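Long-range contacts in alpha-glucosidase YIHQ (Escherichia coli, PDB 5AEG), which hydrolyses sulfoquinovosyl diacylglycerides and simple sulfoquinovosides such as sulfoquinovosyl glycerol, releasing sulfoquinovose for sulfoglycolysis: residues N199-N204 with A216-D220; D59-K64 with N115-L119; E126-C132 with T186-Q191; D88-N94 with L105-D110; Y193-V197 with K238-L243. One frame throughout, in Å; residues are numbered along the deposited sequence.

In the fold
All five contacts lie in or against the antiparallel beta region of the N-terminal galactose mutarotase-like part of this family 31 glycosidase, away from the annotated active, substrate and calcium sites. Contacts 1 and 2 are about 10 Å apart between centres and meet where their strands 212-217 and 116-122 are neighbours, Leu217 N lying 2.9 Å from Ile117 O. Contact 4 adjoins contact 1 through Asp220 and Asn109, and meets contact 2 where Ile117 packs on Leu107. Contacts 3 and 5, about 12 Å apart between centres, share a seam at strands 186-189 and 193-197, where Thr186 OG1 and His196 ND1 are 2.7 Å apart. Val197 of contact 5 touches Met203 and Leu217 of contact 1.

Contact 1 of 5, residues N199-N204 with A216-D220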
# COMPACT_ATOMS: atom_id res chain seq x y z
N ASN A 199 -10.70 13.82 5.47
CA ASN A 199 -9.59 14.77 5.44
C ASN A 199 -8.25 14.19 4.91
O ASN A 199 -8.04 12.96 4.97
CB ASN A 199 -9.34 15.17 6.86
CG ASN A 199 -10.56 15.81 7.54
OD1 ASN A 199 -11.66 15.22 7.57
ND2 ASN A 199 -10.31 16.99 8.18
N SER A 200 -7.32 15.04 4.53
CA SER A 200 -5.94 14.62 4.17
C SER A 200 -4.87 15.30 5.00
O SER A 200 -3.69 15.16 4.76
CB SER A 200 -5.71 14.79 2.68
OG SER A 200 -5.71 16.17 2.38
N CYS A 201 -5.26 16.04 6.03
CA CYS A 201 -4.34 16.57 7.01
C CYS A 201 -3.61 15.50 7.78
O CYS A 201 -4.04 14.33 7.74
CB CYS A 201 -5.08 17.51 8.00
SG CYS A 201 -6.42 16.67 8.90
N TYR A 202 -2.52 15.86 8.52
CA TYR A 202 -1.95 14.98 9.53
C TYR A 202 -3.05 14.46 10.43
O TYR A 202 -3.91 15.26 10.85
CB TYR A 202 -0.91 15.69 10.34
CG TYR A 202 -0.31 14.82 11.41
CD1 TYR A 202 -0.90 14.70 12.64
CD2 TYR A 202 0.84 13.98 11.14
CE1 TYR A 202 -0.37 13.92 13.62
CE2 TYR A 202 1.37 13.18 12.15
CZ TYR A 202 0.77 13.14 13.37
OH TYR A 202 1.33 12.39 14.36
N MET A 203 -3.04 13.16 10.73
CA MET A 203 -3.96 12.58 11.73
C MET A 203 -3.19 11.55 12.51
O MET A 203 -2.18 11.09 12.06
CB MET A 203 -5.16 11.93 11.01
CG MET A 203 -6.09 12.94 10.40
SD MET A 203 -7.56 12.16 9.63
CE MET A 203 -7.13 12.39 7.99
N ASN A 204 -3.66 11.22 13.68
CA ASN A 204 -3.14 10.21 14.50
C ASN A 204 -4.33 9.42 15.04
O ASN A 204 -5.18 9.98 15.75
CB ASN A 204 -2.34 10.78 15.68
CG ASN A 204 -1.66 9.69 16.50
OD1 ASN A 204 -2.18 8.61 16.64
ND2 ASN A 204 -0.54 9.98 17.05
N ALA A 216 -7.15 12.03 16.34
CA ALA A 216 -6.59 13.37 16.33
C ALA A 216 -6.41 13.88 14.91
O ALA A 216 -5.82 13.18 14.06
CB ALA A 216 -5.32 13.44 17.11
N LEU A 217 -6.95 15.08 14.64
CA LEU A 217 -6.80 15.71 13.35
C LEU A 217 -6.14 17.09 13.48
O LEU A 217 -6.44 17.86 14.41
CB LEU A 217 -8.14 15.91 12.61
CG LEU A 217 -9.01 14.73 12.28
CD1 LEU A 217 -9.91 14.43 13.41
CD2 LEU A 217 -9.79 15.03 11.03
N TRP A 218 -5.27 17.41 12.52
CA TRP A 218 -4.67 18.74 12.44
C TRP A 218 -5.46 19.56 11.45
O TRP A 218 -4.97 19.96 10.39
CB TRP A 218 -3.21 18.66 12.05
CG TRP A 218 -2.39 18.11 13.14
CD1 TRP A 218 -2.84 17.47 14.23
CD2 TRP A 218 -0.95 18.01 13.18
NE1 TRP A 218 -1.80 17.10 15.03
CE2 TRP A 218 -0.62 17.38 14.38
CE3 TRP A 218 0.08 18.47 12.36
CZ2 TRP A 218 0.71 17.17 14.78
CZ3 TRP A 218 1.42 18.24 12.74
CH2 TRP A 218 1.71 17.62 13.94
N GLU A 219 -6.72 19.79 11.77
CA GLU A 219 -7.57 20.64 10.95
C GLU A 219 -8.71 21.16 11.86
O GLU A 219 -8.88 20.69 12.98
CB GLU A 219 -8.15 19.90 9.75
CG GLU A 219 -8.41 20.78 8.55
CD GLU A 219 -8.55 20.06 7.23
OE1 GLU A 219 -8.19 18.84 7.07
OE2 GLU A 219 -9.04 20.74 6.31
N ASP A 220 -9.36 22.20 11.38
CA ASP A 220 -10.52 22.80 12.03
C ASP A 220 -11.82 22.21 11.68
O ASP A 220 -12.87 22.63 12.24
CB ASP A 220 -10.53 24.30 11.64
CG ASP A 220 -10.80 24.48 10.14
OD1 ASP A 220 -9.95 24.08 9.33
OD2 ASP A 220 -11.90 24.89 9.75
O HOH W 1 -8.16 17.72 4.71
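Tyr202 lays its ring obliquely over one face of the Trp218 indole, with Tyr202 CD1 3.2 Å from Trp218 CE2 and the two six-membered rings inclined at 36°. The same pair is tied through the backbone, Trp218 N donating to Tyr202 O at 3.0 Å. On the other side of the hairpin, Met203 and Leu217 run side by side, Met203 SD 3.9 Å from Leu217 CD2. Asn199 ND2 gives a bent bond (145°) to Glu219 OE1, reaching it from above the carboxylate plane at 3.0 Å; this nitrogen also donates to Lys221 O. A water links the same OE1 to Ser200 N. Further out, Arg116 makes a cation-pi contact with Trp218, and Ile57 touches both aromatic side chains. With a serine in place of Trp218, the Tyr202 face would probably lose its cover and Arg116 its aromatic partner. Asn204 and Ala216 exchange two backbone bonds, an antiparallel hydrogen-bonded pair in the beta hairpin of strands 203-206 and 212-217.

Contact 2 of 5, residues D59-K64 with N115-L119; sequences DKLQEK and NRIWL
Lys64 lies over the indole of Trp118 so that both its aliphatic chain and its charge use one face: Lys64 CE sits 3.4 Å from the centroid of the Trp118 five-membered ring, a CH-pi contact, and Lys64 NZ is 4.1 Å from the same centroid in a cation-pi interaction. With CG anti to the backbone N (chi1 175°), the extended chain runs from CB and CG beside the six-membered ring to CE over the pyrrole. Leu61 CD1 meets the indole at its edge, 3.7 Å from Trp118 CH2. At the other end, Arg116 grips Asp59 side-on in a two-bond salt bridge, NE to OD2 at 2.8 Å and NH2 to OD1 at 2.8 Å. Both oxygens lie in the guanidinium plane, but the carboxylate is turned 41° against it. Arg116 NH1 is held by Asn115 O, so three nitrogens fix the group's rotation. Trp40 is a second aromatic partner for Lys64. The two strands do not pair; strand 39-49 runs between them, with classic beta bulges at Gln62-Glu63 opposite Ser43 and at Asn115-Arg116 opposite Gly42. Asp59, Leu61 and Lys64 meet Arg116 and Trp118 across it, on one face of the antiparallel mutarotase-like beta domain.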
# COMPACT_ATOMS: atom_id res chain seq x y z
N ASP A 59 3.88 17.93 16.94
CA ASP A 59 3.16 19.20 17.21
C ASP A 59 3.94 20.18 18.13
O ASP A 59 4.64 19.73 19.03
CB ASP A 59 1.83 18.90 17.87
CG ASP A 59 0.78 19.94 17.56
OD1 ASP A 59 1.08 20.98 16.88
OD2 ASP A 59 -0.35 19.66 17.98
N LYS A 60 3.82 21.48 17.90
CA LYS A 60 3.98 22.47 18.95
C LYS A 60 2.56 22.82 19.44
O LYS A 60 1.96 23.71 18.90
CB LYS A 60 4.65 23.75 18.45
CG LYS A 60 5.92 23.54 17.66
CD LYS A 60 6.50 24.87 17.19
CE LYS A 60 7.37 25.51 18.26
NZ LYS A 60 8.71 24.84 18.30
N LEU A 61 2.08 22.08 20.43
CA LEU A 61 0.71 22.23 20.89
C LEU A 61 0.50 23.60 21.60
O LEU A 61 1.24 23.93 22.49
CB LEU A 61 0.37 21.15 21.86
CG LEU A 61 -1.10 21.19 22.33
CD1 LEU A 61 -2.14 21.02 21.23
CD2 LEU A 61 -1.26 20.20 23.40
N GLN A 62 -0.46 24.39 21.16
CA GLN A 62 -0.74 25.68 21.81
C GLN A 62 -1.87 25.52 22.83
O GLN A 62 -1.70 25.85 24.00
CB GLN A 62 -1.05 26.72 20.80
CG GLN A 62 0.15 27.07 19.93
CD GLN A 62 -0.19 27.92 18.68
OE1 GLN A 62 0.71 28.56 18.15
NE2 GLN A 62 -1.47 27.94 18.20
N GLU A 63 -3.00 24.94 22.37
CA GLU A 63 -4.10 24.65 23.25
C GLU A 63 -4.80 23.33 22.96
O GLU A 63 -4.90 22.90 21.82
CB GLU A 63 -5.15 25.78 23.14
CG GLU A 63 -4.65 27.11 23.79
CD GLU A 63 -5.78 28.16 23.85
OE1 GLU A 63 -6.15 28.68 22.82
OE2 GLU A 63 -6.31 28.41 24.94
N LYS A 64 -5.37 22.77 24.03
CA LYS A 64 -6.22 21.61 23.90
C LYS A 64 -7.33 21.78 24.99
O LYS A 64 -7.02 21.77 26.19
CB LYS A 64 -5.38 20.32 24.14
CG LYS A 64 -6.21 19.09 24.14
CD LYS A 64 -5.41 17.86 24.47
CE LYS A 64 -6.16 16.66 23.91
NZ LYS A 64 -5.77 15.44 24.61
N ASN A 115 -7.15 24.82 14.86
CA ASN A 115 -6.75 23.78 13.87
C ASN A 115 -6.35 22.41 14.44
O ASN A 115 -5.52 21.69 13.84
CB ASN A 115 -5.64 24.35 13.02
CG ASN A 115 -4.34 24.53 13.77
OD1 ASN A 115 -4.26 24.54 15.03
ND2 ASN A 115 -3.27 24.58 13.01
N ARG A 116 -6.89 22.07 15.59
CA ARG A 116 -6.75 20.77 16.24
C ARG A 116 -8.13 20.24 16.69
O ARG A 116 -8.98 21.03 17.18
CB ARG A 116 -5.83 20.80 17.45
CG ARG A 116 -4.40 21.25 17.15
CD ARG A 116 -3.60 20.13 16.48
NE ARG A 116 -2.24 20.52 16.05
CZ ARG A 116 -1.90 21.07 14.87
NH1 ARG A 116 -2.77 21.40 13.95
NH2 ARG A 116 -0.63 21.36 14.66
N ILE A 117 -8.37 18.96 16.43
CA ILE A 117 -9.56 18.30 16.89
C ILE A 117 -9.07 16.98 17.51
O ILE A 117 -8.18 16.27 16.95
CB ILE A 117 -10.58 18.03 15.75
CG1 ILE A 117 -11.28 19.26 15.21
CG2 ILE A 117 -11.54 16.88 16.18
CD1 ILE A 117 -11.80 19.09 13.75
N TRP A 118 -9.65 16.60 18.64
CA TRP A 118 -9.54 15.23 19.18
C TRP A 118 -10.94 14.71 19.41
O TRP A 118 -11.71 15.35 20.16
CB TRP A 118 -8.79 15.17 20.48
CG TRP A 118 -7.39 15.68 20.51
CD1 TRP A 118 -6.24 14.88 20.59
CD2 TRP A 118 -6.92 17.04 20.47
NE1 TRP A 118 -5.13 15.67 20.60
CE2 TRP A 118 -5.50 17.00 20.55
CE3 TRP A 118 -7.55 18.28 20.44
CZ2 TRP A 118 -4.72 18.14 20.60
CZ3 TRP A 118 -6.78 19.40 20.45
CH2 TRP A 118 -5.36 19.33 20.55
N LEU A 119 -11.31 13.59 18.77
CA LEU A 119 -12.61 13.01 18.92
C LEU A 119 -12.49 11.60 19.38
O LEU A 119 -11.74 10.84 18.77
CB LEU A 119 -13.32 13.07 17.58
CG LEU A 119 -14.69 12.37 17.49
CD1 LEU A 119 -15.79 13.17 18.22
CD2 LEU A 119 -15.10 12.21 16.04

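Contact 3 of 5, residues E126-C132 with T186-Q191; sequences EDHIYGC and TFVSTQ
Thr190 reaches back across the strand pair to residues 127-130. Its CB stands 4.0 Å from His128 N, and from there the branches part. With OG1 between the backbone N and the carbonyl carbon (chi1 56°), the hydroxyl accepts from His128 N at 2.9 Å and is joined by a water to Asp127 OD1. The methyl CG2 goes the other way, 3.8 Å from His128 CB and in the plane of the Tyr130 ring at its edge, 3.7 Å from Tyr130 CE2. Thr190 N donates to His128 O, so this threonine binds one residue through both main chain and side chain. Next to it, Gln191 NE2 donates to Asp127 OD2 at 2.7 Å, using the syn lone pair, with the oxygen in the amide plane. The same OD2 also takes a bond from Gln124 N and one from a water shared with Ser189 OG, which itself accepts from Gln191 N in an ST turn. Along the strands, Tyr130 and Val188 form a hydrogen-bonded antiparallel pair, while Ile129 CD1 packs on Phe187 CD2. Gly131 has backbone angles at which a side chain would jam against the preceding carbonyl. With three donors converging on Asp127 OD2, the charge of this buried carboxylate is probably well stabilised, and its bonds fasten the turn at Thr190-Gln191 to the loop just before strand 129-133.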
# COMPACT_ATOMS: atom_id res chain seq x y z
N GLU A 126 -12.43 -5.79 24.00
CA GLU A 126 -12.16 -6.96 23.12
C GLU A 126 -12.06 -6.66 21.61
O GLU A 126 -11.68 -7.53 20.82
CB GLU A 126 -13.24 -8.03 23.30
CG GLU A 126 -14.61 -7.57 22.90
CD GLU A 126 -15.44 -6.96 24.11
OE1 GLU A 126 -14.89 -6.49 25.17
OE2 GLU A 126 -16.66 -6.96 23.97
N ASP A 127 -12.39 -5.46 21.17
CA ASP A 127 -12.46 -5.21 19.77
C ASP A 127 -11.04 -5.28 19.15
O ASP A 127 -10.08 -4.82 19.74
CB ASP A 127 -13.02 -3.81 19.48
CG ASP A 127 -14.46 -3.61 19.94
OD1 ASP A 127 -15.20 -4.60 20.12
OD2 ASP A 127 -14.87 -2.44 20.00
N HIS A 128 -10.94 -5.80 17.93
CA HIS A 128 -9.74 -5.60 17.09
C HIS A 128 -10.01 -4.57 16.06
O HIS A 128 -11.18 -4.27 15.71
CB HIS A 128 -9.29 -6.95 16.43
CG HIS A 128 -9.15 -8.06 17.40
ND1 HIS A 128 -8.01 -8.27 18.15
CD2 HIS A 128 -10.05 -9.01 17.82
CE1 HIS A 128 -8.17 -9.34 18.94
NE2 HIS A 128 -9.41 -9.79 18.77
N ILE A 129 -8.92 -4.06 15.45
CA ILE A 129 -9.01 -3.00 14.51
C ILE A 129 -8.03 -3.31 13.36
O ILE A 129 -6.86 -3.66 13.63
CB ILE A 129 -8.61 -1.68 15.18
CG1 ILE A 129 -9.61 -1.19 16.29
CG2 ILE A 129 -8.50 -0.58 14.16
CD1 ILE A 129 -10.96 -0.80 15.70
N TYR A 130 -8.48 -3.14 12.15
CA TYR A 130 -7.67 -3.44 10.98
C TYR A 130 -7.76 -2.29 9.99
O TYR A 130 -8.73 -1.49 9.98
CB TYR A 130 -8.19 -4.72 10.29
CG TYR A 130 -8.25 -5.85 11.21
CD1 TYR A 130 -7.12 -6.60 11.52
CD2 TYR A 130 -9.45 -6.18 11.84
CE1 TYR A 130 -7.17 -7.63 12.47
CE2 TYR A 130 -9.53 -7.21 12.75
CZ TYR A 130 -8.39 -7.92 13.10
OH TYR A 130 -8.41 -8.94 13.98
N GLY A 131 -6.73 -2.21 9.17
CA GLY A 131 -6.69 -1.26 8.10
C GLY A 131 -5.66 -0.17 8.30
O GLY A 131 -4.48 -0.42 8.60
N CYS A 132 -6.12 1.04 8.14
CA CYS A 132 -5.29 2.24 8.15
C CYS A 132 -4.28 2.25 7.03
O CYS A 132 -3.21 2.88 7.16
CB CYS A 132 -4.66 2.58 9.49
SG CYS A 132 -5.77 3.23 10.79
N THR A 186 -8.81 5.30 7.52
CA THR A 186 -9.92 4.36 7.19
C THR A 186 -9.61 3.10 8.02
O THR A 186 -8.48 2.61 7.99
CB THR A 186 -9.91 4.00 5.72
OG1 THR A 186 -9.99 5.19 4.95
CG2 THR A 186 -11.05 3.09 5.36
N PHE A 187 -10.57 2.60 8.82
CA PHE A 187 -10.34 1.43 9.63
C PHE A 187 -11.63 0.60 9.73
O PHE A 187 -12.74 1.09 9.39
CB PHE A 187 -9.72 1.72 11.02
CG PHE A 187 -10.59 2.43 12.00
CD1 PHE A 187 -10.60 3.82 12.05
CD2 PHE A 187 -11.44 1.75 12.88
CE1 PHE A 187 -11.36 4.48 12.99
CE2 PHE A 187 -12.23 2.43 13.75
CZ PHE A 187 -12.18 3.78 13.80
N VAL A 188 -11.42 -0.66 10.05
CA VAL A 188 -12.48 -1.67 10.31
C VAL A 188 -12.36 -2.10 11.73
O VAL A 188 -11.30 -2.49 12.23
CB VAL A 188 -12.31 -2.88 9.42
CG1 VAL A 188 -13.19 -4.05 9.81
CG2 VAL A 188 -12.65 -2.50 8.04
N SER A 189 -13.52 -2.19 12.39
CA SER A 189 -13.59 -2.71 13.74
C SER A 189 -14.29 -4.10 13.72
O SER A 189 -15.18 -4.33 12.88
CB SER A 189 -14.52 -1.77 14.59
OG SER A 189 -14.84 -2.42 15.84
N THR A 190 -13.97 -4.91 14.72
CA THR A 190 -14.68 -6.19 14.89
C THR A 190 -16.12 -6.05 15.43
O THR A 190 -16.78 -7.06 15.54
CB THR A 190 -13.87 -7.21 15.66
OG1 THR A 190 -13.46 -6.73 16.93
CG2 THR A 190 -12.62 -7.65 14.79
N GLN A 191 -16.58 -4.81 15.73
CA GLN A 191 -18.06 -4.54 15.83
C GLN A 191 -18.71 -4.49 14.48
O GLN A 191 -19.85 -4.15 14.34
CB GLN A 191 -18.25 -3.24 16.60
CG GLN A 191 -17.76 -3.37 18.03
CD GLN A 191 -18.30 -2.27 18.97
OE1 GLN A 191 -19.40 -1.83 18.83
NE2 GLN A 191 -17.47 -1.79 19.86
O HOH W 2 -14.50 -0.74 18.01
O HOH W 3 -15.33 -6.97 18.85

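Contact 4 of 5, residues D88-N94 with L105-D110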
# COMPACT_ATOMS: atom_id res chain seq x y z
N ASP A 88 -16.95 31.42 24.81
CA ASP A 88 -16.13 31.89 23.68
C ASP A 88 -15.59 30.74 22.76
O ASP A 88 -14.99 31.05 21.76
CB ASP A 88 -14.89 32.71 24.21
CG ASP A 88 -14.03 31.89 25.28
OD1 ASP A 88 -14.55 30.85 25.76
OD2 ASP A 88 -12.90 32.27 25.73
N ILE A 89 -15.72 29.47 23.13
CA ILE A 89 -15.06 28.36 22.38
C ILE A 89 -16.16 27.37 22.04
O ILE A 89 -16.85 26.91 22.95
CB ILE A 89 -13.97 27.67 23.27
CG1 ILE A 89 -13.07 28.72 23.88
CG2 ILE A 89 -13.14 26.64 22.47
CD1 ILE A 89 -12.54 28.32 25.26
N SER A 90 -16.29 27.01 20.77
CA SER A 90 -17.33 26.11 20.41
C SER A 90 -17.01 25.36 19.13
O SER A 90 -16.10 25.75 18.32
CB SER A 90 -18.66 26.91 20.23
OG SER A 90 -18.51 27.82 19.21
N ALA A 91 -17.80 24.31 18.92
CA ALA A 91 -17.77 23.61 17.63
C ALA A 91 -19.15 23.00 17.35
O ALA A 91 -19.87 22.74 18.28
CB ALA A 91 -16.73 22.46 17.70
N THR A 92 -19.45 22.69 16.11
CA THR A 92 -20.74 22.02 15.80
C THR A 92 -20.50 20.65 15.18
O THR A 92 -19.54 20.46 14.41
CB THR A 92 -21.60 22.79 14.79
OG1 THR A 92 -20.83 22.98 13.66
CG2 THR A 92 -21.99 24.18 15.32
N LEU A 93 -21.33 19.70 15.55
CA LEU A 93 -21.30 18.35 14.99
C LEU A 93 -22.66 18.06 14.43
O LEU A 93 -23.65 18.05 15.18
CB LEU A 93 -20.95 17.33 16.07
CG LEU A 93 -21.06 15.85 15.64
CD1 LEU A 93 -20.01 15.57 14.56
CD2 LEU A 93 -20.96 14.91 16.80
N ASN A 94 -22.73 17.92 13.12
CA ASN A 94 -23.91 17.46 12.46
C ASN A 94 -23.88 15.94 12.28
O ASN A 94 -22.86 15.37 11.80
CB ASN A 94 -24.06 18.13 11.10
CG ASN A 94 -25.47 18.61 10.88
OD1 ASN A 94 -25.75 19.76 11.18
ND2 ASN A 94 -26.38 17.70 10.46
N LEU A 105 -20.78 12.05 10.07
CA LEU A 105 -20.48 13.02 11.14
C LEU A 105 -19.71 14.15 10.55
O LEU A 105 -18.67 13.95 9.89
CB LEU A 105 -19.71 12.42 12.31
CG LEU A 105 -20.24 11.20 13.03
CD1 LEU A 105 -19.35 10.95 14.26
CD2 LEU A 105 -21.69 11.36 13.46
N GLU A 106 -20.19 15.37 10.73
CA GLU A 106 -19.55 16.54 10.14
C GLU A 106 -19.23 17.52 11.25
O GLU A 106 -20.15 18.14 11.83
CB GLU A 106 -20.45 17.20 9.10
CG GLU A 106 -20.64 16.44 7.82
CD GLU A 106 -21.84 16.98 7.04
OE1 GLU A 106 -22.96 16.93 7.58
OE2 GLU A 106 -21.64 17.49 5.94
N LEU A 107 -17.94 17.72 11.52
CA LEU A 107 -17.49 18.54 12.62
C LEU A 107 -16.93 19.82 12.06
O LEU A 107 -16.10 19.79 11.14
CB LEU A 107 -16.40 17.81 13.35
CG LEU A 107 -16.50 17.61 14.80
CD1 LEU A 107 -15.38 16.63 15.20
CD2 LEU A 107 -16.40 18.96 15.47
N GLN A 108 -17.32 20.97 12.62
CA GLN A 108 -16.72 22.23 12.24
C GLN A 108 -16.42 23.11 13.47
O GLN A 108 -17.32 23.43 14.22
CB GLN A 108 -17.62 22.92 11.20
CG GLN A 108 -17.18 24.32 10.73
CD GLN A 108 -15.80 24.32 10.03
OE1 GLN A 108 -15.65 23.83 8.91
NE2 GLN A 108 -14.77 24.83 10.72
N ASN A 109 -15.15 23.47 13.69
CA ASN A 109 -14.75 24.25 14.83
C ASN A 109 -15.23 25.71 14.54
O ASN A 109 -15.35 26.10 13.37
CB ASN A 109 -13.26 24.23 15.08
CG ASN A 109 -12.78 22.91 15.63
OD1 ASN A 109 -13.58 22.04 15.94
ND2 ASN A 109 -11.45 22.75 15.76
N ASP A 110 -15.47 26.44 15.62
CA ASP A 110 -15.89 27.87 15.57
C ASP A 110 -15.11 28.71 14.63
O ASP A 110 -15.63 29.44 13.84
CB ASP A 110 -15.85 28.50 17.00
CG ASP A 110 -14.48 28.28 17.78
OD1 ASP A 110 -13.49 27.62 17.23
OD2 ASP A 110 -14.37 28.69 19.01
O HOH W 4 -12.77 30.83 20.19
O HOH W 5 -21.06 20.74 11.76
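Strands 89-97 and 103-109 form an antiparallel beta hairpin, and Asp110 closes its open end on Ser90. Asp110 N donates to Ser90 O at 2.9 Å, while Asp110 OD2 takes the Ser90 N-H at 3.1 Å, met from 63° above the carboxylate plane. A chi1 of 51°, which folds CG over the residue's own main chain, turns the carboxylate back to that N-H. A water joins OD2 to Asp88 O, and OD1 is bound by His114 ND1. Farther along, Thr92 pairs with Gln108 and Asn94 with Glu106 through two backbone bonds each. Leu93 CD1 packs between the neighbours on the partner strand, 3.9 Å from Leu105 CB and 4.1 Å from Leu107 CG; Ala91 lies on this buried face too. Replacing Asp110 by an alanine would probably leave Ser90 N and His114 without their carboxylate partner and let the strand ends fray. The carboxylate thus acts as a backbone-like acceptor where regular pairing ends, its charge probably tempered by the histidine and water.

Contact 5 of 5, residues Y193-V197 with K238-L243; sequences YYCHV and KLTALL
Two CH-pi contacts carry this packing. Leu239 CD1 stands over the centre of the Tyr194 ring, 3.8 Å from its centroid and 11° off the ring normal, and Leu243 CD2 stands likewise over the His196 ring, 3.8 Å from its centroid. Tyr194 and His196, two residues apart on the strand, project to the same side. At chi1 70° the Tyr194 side chain leans over its own main chain, and its ring is set across Leu239. Apolar contacts fill in between: Leu242 CD2 touches both rings obliquely, 3.8 Å from Tyr194 CE1 and 4.1 Å from His196 CD2, and also lies 3.4 Å from Tyr194 OH. Tyr194 CE2 further abuts the helix backbone, 3.7 Å from Leu239 CA. Three polar atoms have partners outside the contact: Tyr194 OH bonds to Glu227, His196 ND1 to Thr186 OG1, and Lys238 NZ to Cys228 O. The first two bonds probably limit the turning of the two rings. The helix segment runs nearly parallel to the strand, at 18° with axes 10.2 Å apart, so helix 232-243 lies along strand 193-197, which is itself flanked by strands 186-189 and 221-228.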
# COMPACT_ATOMS: atom_id res chain seq x y z
N TYR A 193 -18.04 -2.57 11.52
CA TYR A 193 -18.27 -1.35 10.82
C TYR A 193 -16.91 -0.90 10.29
O TYR A 193 -15.88 -1.36 10.79
CB TYR A 193 -18.85 -0.27 11.71
CG TYR A 193 -17.97 0.27 12.81
CD1 TYR A 193 -17.03 1.28 12.54
CD2 TYR A 193 -18.07 -0.16 14.12
CE1 TYR A 193 -16.23 1.80 13.57
CE2 TYR A 193 -17.31 0.39 15.15
CZ TYR A 193 -16.35 1.40 14.83
OH TYR A 193 -15.50 1.92 15.83
N TYR A 194 -16.96 0.03 9.38
CA TYR A 194 -15.75 0.76 8.98
C TYR A 194 -15.98 2.19 9.27
O TYR A 194 -17.15 2.66 9.25
CB TYR A 194 -15.46 0.61 7.47
CG TYR A 194 -16.39 1.28 6.42
CD1 TYR A 194 -16.40 2.66 6.22
CD2 TYR A 194 -17.23 0.53 5.58
CE1 TYR A 194 -17.26 3.25 5.30
CE2 TYR A 194 -18.07 1.14 4.64
CZ TYR A 194 -18.11 2.50 4.53
OH TYR A 194 -18.91 3.19 3.62
N CYS A 195 -14.88 2.90 9.54
CA CYS A 195 -14.90 4.36 9.63
C CYS A 195 -13.94 4.98 8.63
O CYS A 195 -12.77 4.57 8.59
CB CYS A 195 -14.49 4.72 11.03
SG CYS A 195 -14.21 6.48 11.29
N HIS A 196 -14.42 5.88 7.78
CA HIS A 196 -13.61 6.55 6.78
C HIS A 196 -13.65 8.07 6.99
O HIS A 196 -14.74 8.66 7.13
CB HIS A 196 -14.10 6.24 5.38
CG HIS A 196 -13.34 6.99 4.33
ND1 HIS A 196 -11.99 6.79 4.12
CD2 HIS A 196 -13.70 8.01 3.51
CE1 HIS A 196 -11.57 7.61 3.17
NE2 HIS A 196 -12.59 8.38 2.80
N VAL A 197 -12.49 8.71 7.02
CA VAL A 197 -12.39 10.17 7.31
C VAL A 197 -11.94 10.86 6.01
O VAL A 197 -10.96 10.46 5.33
CB VAL A 197 -11.49 10.48 8.48
CG1 VAL A 197 -11.33 11.99 8.73
CG2 VAL A 197 -11.93 9.79 9.76
N LYS A 238 -19.07 -2.94 0.80
CA LYS A 238 -19.53 -1.57 1.08
C LYS A 238 -18.40 -0.58 1.05
O LYS A 238 -18.47 0.47 0.43
CB LYS A 238 -20.27 -1.52 2.42
CG LYS A 238 -21.64 -2.20 2.25
CD LYS A 238 -22.33 -2.37 3.58
CE LYS A 238 -23.64 -3.20 3.44
NZ LYS A 238 -24.39 -2.97 4.70
N LEU A 239 -17.25 -0.99 1.61
CA LEU A 239 -16.13 -0.05 1.69
C LEU A 239 -15.60 0.30 0.33
O LEU A 239 -15.29 1.51 0.01
CB LEU A 239 -15.01 -0.60 2.62
CG LEU A 239 -13.77 0.30 2.75
CD1 LEU A 239 -14.09 1.67 3.41
CD2 LEU A 239 -12.78 -0.41 3.65
N THR A 240 -15.49 -0.71 -0.52
CA THR A 240 -15.07 -0.48 -1.88
C THR A 240 -16.13 0.19 -2.79
O THR A 240 -15.75 0.81 -3.79
CB THR A 240 -14.53 -1.77 -2.58
OG1 THR A 240 -15.53 -2.79 -2.59
CG2 THR A 240 -13.28 -2.34 -1.82
N ALA A 241 -17.42 0.06 -2.48
CA ALA A 241 -18.44 0.92 -3.17
C ALA A 241 -18.21 2.38 -2.87
O ALA A 241 -18.41 3.20 -3.72
CB ALA A 241 -19.88 0.50 -2.77
N LEU A 242 -17.64 2.67 -1.72
CA LEU A 242 -17.29 4.02 -1.31
C LEU A 242 -15.97 4.49 -1.91
O LEU A 242 -15.88 5.55 -2.49
CB LEU A 242 -17.23 4.09 0.20
CG LEU A 242 -16.83 5.48 0.75
CD1 LEU A 242 -17.76 6.59 0.30
CD2 LEU A 242 -16.70 5.45 2.26
N LEU A 243 -14.93 3.68 -1.78
CA LEU A 243 -13.57 4.14 -2.17
C LEU A 243 -13.17 3.88 -3.58
O LEU A 243 -12.29 4.56 -4.12
CB LEU A 243 -12.56 3.52 -1.26
CG LEU A 243 -12.70 3.63 0.28
CD1 LEU A 243 -11.64 2.75 0.98
CD2 LEU A 243 -12.63 5.04 0.75